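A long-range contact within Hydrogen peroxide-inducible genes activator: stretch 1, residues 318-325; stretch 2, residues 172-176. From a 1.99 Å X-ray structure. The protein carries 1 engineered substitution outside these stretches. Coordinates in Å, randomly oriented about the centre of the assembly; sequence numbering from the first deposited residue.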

# COMPACT_ATOMS: atom_id res chain seq x y z
N GLY B 318 7.61 -26.89 30.53
CA GLY B 318 7.93 -28.32 30.46
C GLY B 318 8.48 -28.76 29.13
O GLY B 318 8.95 -29.90 29.02
N ILE B 319 8.47 -27.87 28.12
CA ILE B 319 8.92 -28.20 26.78
C ILE B 319 10.44 -28.19 26.85
O ILE B 319 11.04 -27.25 27.36
CB ILE B 319 8.33 -27.17 25.78
CG1 ILE B 319 6.82 -27.45 25.63
CG2 ILE B 319 9.06 -27.21 24.44
CD1 ILE B 319 6.01 -26.35 25.00
N THR B 320 11.06 -29.26 26.34
CA THR B 320 12.50 -29.43 26.48
C THR B 320 13.15 -28.50 25.49
O THR B 320 12.69 -28.41 24.36
CB THR B 320 12.90 -30.89 26.19
OG1 THR B 320 12.19 -31.74 27.09
CG2 THR B 320 14.42 -31.13 26.39
N LEU B 321 14.18 -27.77 25.94
CA LEU B 321 14.89 -26.81 25.13
C LEU B 321 16.17 -27.38 24.54
O LEU B 321 16.70 -28.34 25.04
CB LEU B 321 15.21 -25.57 25.96
CG LEU B 321 13.96 -24.89 26.58
CD1 LEU B 321 14.40 -23.67 27.37
CD2 LEU B 321 12.88 -24.57 25.56
N LYS B 322 16.64 -26.77 23.47
CA LYS B 322 17.91 -27.14 22.86
C LYS B 322 19.03 -27.15 23.90
O LYS B 322 19.13 -26.25 24.71
CB LYS B 322 18.24 -26.14 21.74
CG LYS B 322 19.58 -26.29 21.05
CD LYS B 322 19.65 -27.57 20.21
CE LYS B 322 20.72 -27.44 19.13
NZ LYS B 322 22.05 -27.29 19.73
N GLN B 323 19.85 -28.18 23.83
CA GLN B 323 21.08 -28.29 24.61
C GLN B 323 22.23 -27.93 23.70
O GLN B 323 22.21 -28.28 22.51
CB GLN B 323 21.26 -29.74 25.11
CG GLN B 323 20.14 -30.27 25.97
CD GLN B 323 19.83 -29.37 27.16
OE1 GLN B 323 18.68 -28.92 27.34
NE2 GLN B 323 20.85 -29.09 27.98
N ASN B 324 23.22 -27.22 24.23
CA ASN B 324 24.39 -26.79 23.46
C ASN B 324 25.65 -27.30 24.19
O ASN B 324 25.77 -27.12 25.40
CB ASN B 324 24.37 -25.27 23.25
CG ASN B 324 23.13 -24.80 22.47
OD1 ASN B 324 22.98 -25.13 21.29
ND2 ASN B 324 22.26 -24.03 23.10
N VAL B 325 26.53 -28.02 23.48
CA VAL B 325 27.76 -28.64 24.04
C VAL B 325 27.50 -29.46 25.32
O VAL B 325 27.17 -30.65 25.27
CB VAL B 325 28.88 -27.60 24.35
CG1 VAL B 325 30.25 -28.27 24.38
CG2 VAL B 325 28.88 -26.45 23.34
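Stretch 2 (172-176) EDFIV

What kind of backbone does each stretch bring to the contact? Stretch 2 is a length of strand, part of one that begins before Glu172 and runs on past Val176. Stretch 1 has no regular helix or strand. Gly318 comes first, just after a helix, and its positive phi of 94° would jam a CB against the carbonyl oxygen of the residue before; glycine fits here for that reason, not because of stretch 2, which it does not reach. From Ile319 to Asn324 the chain is nonetheless extended, with negative phi and psi between 127° and 159°. The two run in broadly opposite senses, though obliquely: the early residues of stretch 1 meet Ile175, its later ones Asp173. The backbones stay well apart, the nearest CA atoms being those of Lys322 and Asp173 at 6.8 Å, so side chains and water fill the space between.

Where does the contact begin along stretch 1? It begins at Ile319, whose CA-to-CB bond points toward the strand. Ile319 CG2 lies 3.9 Å from Ile175 CD1, an apolar contact between two branched side chains. Ile175 also points toward stretch 1, with chi1 and chi2 both t, and this extended form carries its CD1 out to the neighbouring backbone, 3.6 Å from O of Thr320. The CA-to-CB bond of Thr320 points sideways, and the closest approach of this residue is made by its carbonyl. Leu321 is sideways too, and makes no close contact.

How does Lys322 sit against a strand when its charged end goes elsewhere? Its CA-to-CB bond points toward stretch 2, and Lys322 CB packs 3.8 Å from OD2 of Asp173 and 4.3 Å from O of Phe174. The end of the side chain then leads away from the strand and runs forward along its own stretch: Lys322 NZ donates hydrogen bonds to O of Gln323 at 3.0 Å and to OD1 of Asn324 at 2.8 Å. The lysine thus braces the loop that carries it. Its backbone is tied to the strand by water: one molecule accepts from Lys322 N at 2.9 Å and donates to Phe174 O at 3.2 Å, while another donates to Lys322 O at 3.0 Å and to Asp173 OD2 at 2.9 Å. The CA-to-CB bond of Phe174 points away, and it is the carbonyl of this residue that takes part.

What closes the contact at the far end? Gln323 points away from the strand, and Asn324 turns toward it again, as expected of alternating residues in an extended chain. Asn324 ND2 donates to Asp173 OD2 at 2.8 Å with an angle of 153° at the hydrogen, the one direct hydrogen bond between the stretches. A water adds a second link, donating to Asp173 OD1 at 2.7 Å and to Asn324 OD1 at 3.0 Å. Both oxygens of Asp173 are therefore engaged, and this residue has the largest area covered by the other stretch. Val325, poorly ordered, lies out of reach.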

# COMPACT_ATOMS: atom_id res chain seq x y z
N GLU B 172 19.86 -16.70 20.59
CA GLU B 172 18.58 -17.33 20.94
C GLU B 172 18.42 -18.56 20.08
O GLU B 172 18.40 -18.46 18.83
CB GLU B 172 17.43 -16.38 20.66
CG GLU B 172 16.06 -16.97 20.89
CD GLU B 172 14.95 -15.95 20.84
OE1 GLU B 172 15.15 -14.88 20.20
OE2 GLU B 172 13.87 -16.23 21.44
N ASP B 173 18.24 -19.71 20.72
CA ASP B 173 18.08 -20.96 19.99
C ASP B 173 16.74 -21.00 19.27
O ASP B 173 15.79 -20.37 19.70
CB ASP B 173 18.21 -22.17 20.93
CG ASP B 173 19.65 -22.42 21.37
OD1 ASP B 173 20.61 -22.26 20.54
OD2 ASP B 173 19.84 -22.80 22.54
N PHE B 174 16.68 -21.74 18.16
CA PHE B 174 15.41 -22.16 17.59
C PHE B 174 14.97 -23.52 18.18
O PHE B 174 15.74 -24.22 18.81
CB PHE B 174 15.51 -22.33 16.08
CG PHE B 174 15.97 -21.09 15.36
CD1 PHE B 174 15.34 -19.89 15.58
CD2 PHE B 174 17.02 -21.15 14.46
CE1 PHE B 174 15.76 -18.74 14.93
CE2 PHE B 174 17.44 -20.02 13.80
CZ PHE B 174 16.81 -18.82 14.03
N ILE B 175 13.71 -23.82 17.97
CA ILE B 175 13.11 -25.10 18.27
C ILE B 175 12.21 -25.45 17.08
O ILE B 175 11.65 -24.57 16.45
CB ILE B 175 12.29 -25.04 19.57
CG1 ILE B 175 11.86 -26.45 20.02
CG2 ILE B 175 11.06 -24.12 19.45
CD1 ILE B 175 11.50 -26.54 21.49
N VAL B 176 12.12 -26.74 16.79
CA VAL B 176 11.27 -27.27 15.71
C VAL B 176 9.88 -27.50 16.26
O VAL B 176 9.71 -28.08 17.32
CB VAL B 176 11.83 -28.58 15.15
CG1 VAL B 176 10.97 -29.10 14.01
CG2 VAL B 176 13.28 -28.40 14.69
O HOH W 1 21.94 -23.82 18.75
O HOH W 2 17.88 -23.52 24.54
O HOH W 3 14.86 -25.32 21.72